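Local coordinates for DUF1805 domain-containing protein (Thermoplasma acidophilum, PDB 1QW2) that is of unknown function but adopts an alpha/beta fold built on a mainly antiparallel sheet and assembles with further copies of itself, at residues Y46-M49 with E50-N53; V77-Q81 with E82-V86. One frame throughout, in Å; residues are numbered along the deposited sequence.

Contact 1. Residues Y46-M49 with E50-N53; sequences YLNM and ETSN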
ATOM      1  N   TYR A  46       3.290  13.988 -13.569  1.00  8.72           N
ATOM      2  CA  TYR A  46       2.228  13.207 -14.188  1.00  7.90           C
ATOM      3  C   TYR A  46       0.839  13.796 -13.931  1.00  7.99           C
ATOM      4  O   TYR A  46      -0.135  13.393 -14.569  1.00  9.10           O
ATOM      5  CB  TYR A  46       2.272  11.757 -13.700  1.00  8.42           C
ATOM      6  CG  TYR A  46       3.298  10.885 -14.396  1.00  7.68           C
ATOM      7  CD1 TYR A  46       3.246  10.671 -15.776  1.00  8.63           C
ATOM      8  CD2 TYR A  46       4.289  10.232 -13.666  1.00  9.60           C
ATOM      9  CE1 TYR A  46       4.158   9.817 -16.410  1.00  9.17           C
ATOM     10  CE2 TYR A  46       5.204   9.379 -14.287  1.00  9.17           C
ATOM     11  CZ  TYR A  46       5.130   9.174 -15.651  1.00  9.37           C
ATOM     12  OH  TYR A  46       6.010   8.302 -16.255  1.00  9.89           O
ATOM     13  N   LEU A  47       0.745  14.761 -13.020  1.00  7.90           N
ATOM     14  CA  LEU A  47      -0.546  15.375 -12.726  1.00  7.32           C
ATOM     15  C   LEU A  47      -1.043  16.263 -13.854  1.00  8.30           C
ATOM     16  O   LEU A  47      -0.300  17.085 -14.391  1.00  9.13           O
ATOM     17  CB  LEU A  47      -0.478  16.212 -11.446  1.00 10.05           C
ATOM     18  CG  LEU A  47      -1.770  16.969 -11.107  1.00  7.44           C
ATOM     19  CD1 LEU A  47      -2.872  15.977 -10.779  1.00  8.76           C
ATOM     20  CD2 LEU A  47      -1.535  17.904  -9.926  1.00  9.43           C
ATOM     21  N   ASN A  48      -2.312  16.074 -14.211  1.00  7.38           N
ATOM     22  CA  ASN A  48      -2.967  16.875 -15.239  1.00  8.77           C
ATOM     23  C   ASN A  48      -3.691  17.989 -14.479  1.00  8.82           C
ATOM     24  O   ASN A  48      -4.738  17.750 -13.878  1.00  9.53           O
ATOM     25  CB  ASN A  48      -3.988  16.024 -15.993  1.00 11.15           C
ATOM     26  CG  ASN A  48      -4.594  16.750 -17.170  1.00 11.04           C
ATOM     27  OD1 ASN A  48      -4.834  17.958 -17.111  1.00 12.84           O
ATOM     28  ND2 ASN A  48      -4.858  16.014 -18.247  1.00 13.04           N
HETATM   29  N   MSE A  49      -3.127  19.196 -14.492  1.00  9.54           N
HETATM   30  CA  MSE A  49      -3.733  20.319 -13.777  1.00 10.13           C
HETATM   31  C   MSE A  49      -5.115  20.689 -14.314  1.00  9.09           C
HETATM   32  O   MSE A  49      -5.954  21.212 -13.578  1.00 10.49           O
HETATM   33  CB  MSE A  49      -2.799  21.535 -13.825  1.00 10.30           C
HETATM   34  CG  MSE A  49      -3.289  22.770 -13.046  1.00 13.81           C
HETATM   35 SE   MSE A  49      -3.701  22.474 -11.171  1.00 15.44          SE
HETATM   36  CE  MSE A  49      -1.929  22.073 -10.523  1.00 14.25           C
ATOM     37  N   GLU A  50      -5.370  20.420 -15.590  1.00  9.27           N
ATOM     38  CA  GLU A  50      -6.680  20.742 -16.138  1.00 10.14           C
ATOM     39  C   GLU A  50      -7.743  19.912 -15.422  1.00 10.83           C
ATOM     40  O   GLU A  50      -8.861  20.375 -15.188  1.00 10.89           O
ATOM     41  CB  GLU A  50      -6.723  20.473 -17.643  1.00 12.20           C
ATOM     42  CG  GLU A  50      -5.698  21.265 -18.437  1.00 18.47           C
ATOM     43  CD  GLU A  50      -5.945  21.208 -19.933  1.00 21.34           C
ATOM     44  OE1 GLU A  50      -6.170  20.102 -20.463  1.00 23.81           O
ATOM     45  OE2 GLU A  50      -5.907  22.274 -20.580  1.00 27.71           O
ATOM     46  N   THR A  51      -7.389  18.684 -15.060  1.00 10.25           N
ATOM     47  CA  THR A  51      -8.329  17.821 -14.361  1.00  9.31           C
ATOM     48  C   THR A  51      -8.545  18.331 -12.938  1.00  8.78           C
ATOM     49  O   THR A  51      -9.675  18.375 -12.448  1.00 10.66           O
ATOM     50  CB  THR A  51      -7.813  16.378 -14.338  1.00  9.31           C
ATOM     51  OG1 THR A  51      -7.616  15.944 -15.690  1.00 11.33           O
ATOM     52  CG2 THR A  51      -8.813  15.454 -13.660  1.00 11.40           C
ATOM     53  N   SER A  52      -7.464  18.727 -12.274  1.00  9.00           N
ATOM     54  CA  SER A  52      -7.569  19.250 -10.918  1.00  8.68           C
ATOM     55  C   SER A  52      -8.500  20.461 -10.899  1.00  8.81           C
ATOM     56  O   SER A  52      -9.324  20.605  -9.992  1.00 10.38           O
ATOM     57  CB  SER A  52      -6.191  19.672 -10.395  1.00 11.02           C
ATOM     58  OG  SER A  52      -5.307  18.567 -10.335  1.00 10.24           O
ATOM     59  N   ASN A  53      -8.353  21.339 -11.886  1.00 10.11           N
ATOM     60  CA  ASN A  53      -9.201  22.525 -11.953  1.00  9.94           C
ATOM     61  C   ASN A  53     -10.638  22.145 -12.282  1.00 10.35           C
ATOM     62  O   ASN A  53     -11.574  22.715 -11.728  1.00 11.38           O
ATOM     63  CB  ASN A  53      -8.693  23.519 -13.002  1.00  9.38           C
ATOM     64  CG  ASN A  53      -7.532  24.355 -12.500  1.00  8.56           C
ATOM     65  OD1 ASN A  53      -7.456  24.683 -11.319  1.00 10.94           O
ATOM     66  ND2 ASN A  53      -6.633  24.725 -13.405  1.00 10.46           N
TER
HETATM   67  O   HOH W   1      -6.604  17.330 -20.292  1.00 19.64           O
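Asn-53 N donates to Met-49 O at 2.9 Å and 162°, the firmest bond in the first turn of helix 49-54, and Asn-48, just before that turn, is the helix N-cap. Its side-chain OD1 lies 2.9 Å from Glu-50 N and 3.4 Å from Thr-51 N; both bonds are weak, so the grip is shared between two donors rather than resting on one straight bond. The carboxamide reaches these donors because CG stands anti to the backbone N (chi1 -174°), beside the carbonyl that leads into the helix. Asn-48 O likewise receives weak bonds from Thr-51 N and Ser-52 N.

The other end of the amide is also used. Asn-48 ND2 donates to a water that in turn donates to OE1 of the extended Glu-50, whose carboxylate plane is 22° from the amide plane. Across the subunit interface, ND2 also bonds Leu-47 O of the second subunit, and the same bond is returned from that chain's Asn-48 to Leu-47 O here; the cap therefore takes part in holding two copies of the protein together.

Thr-51 crosses the Asn-48 side chain at about a right angle, its OG1 3.5 Å from Asn-48 CG, but the hydroxyl bonds Gly-45 O of the second subunit. On another side of the turn Leu-47 CD1 packs 3.6 Å from Ser-52 OG, a hydroxyl bonded to Tyr-41. The amide of Asn-53 accepts at OD1 from Gln-81 N. The selenomethionine Met-49 bends at chi2 and chi3, which brings its SE to 3.8 Å from Ser-52 CB, while its CG lies 3.9 Å from Asn-53 ND2.

Contact 2. Residues V77-Q81 with E82-V86; sequences VEASQ and EAQKV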
ATOM      1  N   VAL A  77       4.979  24.494  -9.833  1.00 10.57           N
ATOM      2  CA  VAL A  77       5.011  24.891 -11.240  1.00 11.98           C
ATOM      3  C   VAL A  77       3.624  25.352 -11.675  1.00 12.56           C
ATOM      4  O   VAL A  77       3.477  26.302 -12.452  1.00 12.87           O
ATOM      5  CB  VAL A  77       5.477  23.723 -12.135  1.00 14.59           C
ATOM      6  CG1 VAL A  77       5.450  24.139 -13.599  1.00 17.37           C
ATOM      7  CG2 VAL A  77       6.884  23.302 -11.728  1.00 16.25           C
ATOM      8  N   GLU A  78       2.608  24.672 -11.158  1.00 12.24           N
ATOM      9  CA  GLU A  78       1.222  25.005 -11.443  1.00 11.90           C
ATOM     10  C   GLU A  78       0.418  24.879 -10.157  1.00 11.05           C
ATOM     11  O   GLU A  78       0.642  23.968  -9.365  1.00 11.22           O
ATOM     12  CB  GLU A  78       0.633  24.058 -12.485  1.00 12.72           C
ATOM     13  CG  GLU A  78       1.076  24.311 -13.903  1.00 14.88           C
ATOM     14  CD  GLU A  78       0.372  23.393 -14.874  1.00 15.47           C
ATOM     15  OE1 GLU A  78       0.824  22.243 -15.039  1.00 14.97           O
ATOM     16  OE2 GLU A  78      -0.649  23.818 -15.455  1.00 18.65           O
ATOM     17  N   ALA A  79      -0.507  25.806  -9.954  1.00  9.74           N
ATOM     18  CA  ALA A  79      -1.366  25.795  -8.778  1.00  9.22           C
ATOM     19  C   ALA A  79      -2.807  25.848  -9.264  1.00  9.08           C
ATOM     20  O   ALA A  79      -3.132  26.619 -10.170  1.00 10.71           O
ATOM     21  CB  ALA A  79      -1.071  27.008  -7.896  1.00 10.48           C
ATOM     22  N   SER A  80      -3.674  25.030  -8.678  1.00  9.45           N
ATOM     23  CA  SER A  80      -5.071  25.027  -9.097  1.00  8.83           C
ATOM     24  C   SER A  80      -5.727  26.335  -8.694  1.00 11.58           C
ATOM     25  O   SER A  80      -5.193  27.091  -7.879  1.00  9.92           O
ATOM     26  CB  SER A  80      -5.832  23.865  -8.457  1.00  9.98           C
ATOM     27  OG  SER A  80      -6.021  24.086  -7.072  1.00 10.74           O
ATOM     28  N   GLN A  81      -6.897  26.596  -9.262  1.00 11.69           N
ATOM     29  CA  GLN A  81      -7.614  27.820  -8.944  1.00 12.05           C
ATOM     30  C   GLN A  81      -7.950  27.885  -7.455  1.00 11.70           C
ATOM     31  O   GLN A  81      -7.788  28.932  -6.826  1.00 11.66           O
ATOM     32  CB  GLN A  81      -8.883  27.910  -9.786  1.00 12.56           C
ATOM     33  CG  GLN A  81      -8.601  27.936 -11.277  1.00 14.20           C
ATOM     34  CD  GLN A  81      -9.855  28.028 -12.111  1.00 14.98           C
ATOM     35  OE1 GLN A  81     -10.202  29.097 -12.618  1.00 18.17           O
ATOM     36  NE2 GLN A  81     -10.551  26.908 -12.254  1.00 18.28           N
ATOM     37  N   GLU A  82      -8.413  26.775  -6.883  1.00 11.39           N
ATOM     38  CA  GLU A  82      -8.740  26.759  -5.456  1.00 12.16           C
ATOM     39  C   GLU A  82      -7.475  26.931  -4.611  1.00 12.85           C
ATOM     40  O   GLU A  82      -7.527  27.467  -3.505  1.00 13.69           O
ATOM     41  CB  GLU A  82      -9.451  25.459  -5.070  1.00 13.95           C
ATOM     42  CG  GLU A  82     -10.885  25.325  -5.585  1.00 16.58           C
ATOM     43  CD  GLU A  82     -11.811  26.414  -5.062  1.00 19.62           C
ATOM     44  OE1 GLU A  82     -11.597  26.894  -3.929  1.00 21.60           O
ATOM     45  OE2 GLU A  82     -12.763  26.782  -5.782  1.00 23.38           O
ATOM     46  N   ALA A  83      -6.339  26.471  -5.125  1.00 11.45           N
ATOM     47  CA  ALA A  83      -5.085  26.606  -4.396  1.00 12.00           C
ATOM     48  C   ALA A  83      -4.652  28.069  -4.412  1.00 12.50           C
ATOM     49  O   ALA A  83      -4.147  28.592  -3.419  1.00 12.52           O
ATOM     50  CB  ALA A  83      -4.008  25.725  -5.026  1.00 10.94           C
ATOM     51  N   GLN A  84      -4.856  28.733  -5.544  1.00 12.93           N
ATOM     52  CA  GLN A  84      -4.485  30.136  -5.659  1.00 14.05           C
ATOM     53  C   GLN A  84      -5.358  30.985  -4.745  1.00 14.86           C
ATOM     54  O   GLN A  84      -4.906  31.999  -4.212  1.00 15.74           O
ATOM     55  CB  GLN A  84      -4.633  30.603  -7.107  1.00 15.64           C
ATOM     56  CG  GLN A  84      -3.641  29.955  -8.060  1.00 20.42           C
ATOM     57  CD  GLN A  84      -3.806  30.433  -9.488  1.00 25.29           C
ATOM     58  OE1 GLN A  84      -3.738  31.632  -9.766  1.00 29.23           O
ATOM     59  NE2 GLN A  84      -4.021  29.496 -10.404  1.00 25.98           N
ATOM     60  N   LYS A  85      -6.605  30.565  -4.562  1.00 14.76           N
ATOM     61  CA  LYS A  85      -7.524  31.297  -3.697  1.00 17.43           C
ATOM     62  C   LYS A  85      -7.039  31.322  -2.250  1.00 17.18           C
ATOM     63  O   LYS A  85      -7.346  32.256  -1.510  1.00 17.53           O
ATOM     64  CB  LYS A  85      -8.927  30.686  -3.774  1.00 19.48           C
ATOM     65  CG  LYS A  85      -9.650  30.984  -5.085  1.00 24.35           C
ATOM     66  CD  LYS A  85     -10.986  30.258  -5.175  1.00 28.07           C
ATOM     67  CE  LYS A  85     -11.951  30.702  -4.088  1.00 27.91           C
ATOM     68  NZ  LYS A  85     -13.244  29.964  -4.175  1.00 29.75           N
ATOM     69  N   VAL A  86      -6.281  30.309  -1.839  1.00 17.36           N
ATOM     70  CA  VAL A  86      -5.773  30.287  -0.470  1.00 18.07           C
ATOM     71  C   VAL A  86      -4.339  30.803  -0.377  1.00 17.64           C
ATOM     72  O   VAL A  86      -3.662  30.608   0.635  1.00 19.49           O
ATOM     73  CB  VAL A  86      -5.870  28.879   0.167  1.00 18.10           C
ATOM     74  CG1 VAL A  86      -7.330  28.479   0.312  1.00 19.00           C
ATOM     75  CG2 VAL A  86      -5.119  27.866  -0.668  1.00 19.66           C
TER
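Gln-84, its chain extended beyond CG, lays its amide end beside the strand residue Ala-79, while Ser-80 is the N-cap of the same helix, 81-85. The amide end of Gln-84 carries the first link: NE2 donates to Ala-79 O at 3.0 Å. The approach is oblique on both sides, for the donor sits 43° above the carbonyl plane and the acceptor lies 21° out of the glutamine amide plane. Alongside this bond the aliphatic part of the glutamine rests on the strand end, CG lying 3.9 Å from Ala-79 CB and 3.3 Å from Ser-80 O. That same Ser-80 O takes the backbone N of Gln-84 at 2.9 Å.

Ser-80 turns its hydroxyl into the cleft between its own N and carbonyl carbon (chi1 71°), which places OG 3.1 Å from Ala-83 N, a capping bond, and 3.3 Å from Ala-83 CB. OG is also hydrogen-bonded to Asp-57 O and Ala-59 N, so three backbone groups converge on one buried hydroxyl. With an alanine in its place OG is gone, and the capping bond to Ala-83 N and the ties to Asp-57 and Ala-59 would probably go unreplaced, the helix start less firmly fixed to the loop before strand 59-61. Farther along the turn Lys-85 bends at chi3 and sends NZ to Glu-82 OE1 in a long, weak salt bridge of 3.5 Å; its CG also passes close to Gln-81 O.

Upstream, Val-77 and Glu-78 both face Arg-61, making a classic beta bulge where strand 78-79 pairs antiparallel with strand 59-61 at the edge of the sheet. Glu-82 and Ala-83 touch Ile-58 in the loop before strand 59-61, Gln-84 touches Asn-89, and helix 49-54 meets Glu-78 and Ser-80 through Met-49.

Overall arrangement
From the N terminus the chain builds strands 3-15, 18-25, 32-36 and 41-43 before contact 1 turns the loop after 41-43 into helix 49-54. Strand 59-61 and helix 68-73 follow, and contact 2 then joins edge strand 78-79 to helix 81-85. The two contacts lie in series, neither nested nor crossed, yet their centres are about 11 Å apart and they touch directly: Asn-53 OD1 is 2.9 Å from Gln-81 N, a probable hydrogen bond, and Met-49 SE is 3.6 Å from Ser-80 CA. Strand 59-61 is their common neighbour. Contact 1 also meets the second subunit, whereas no other chain touches contact 2.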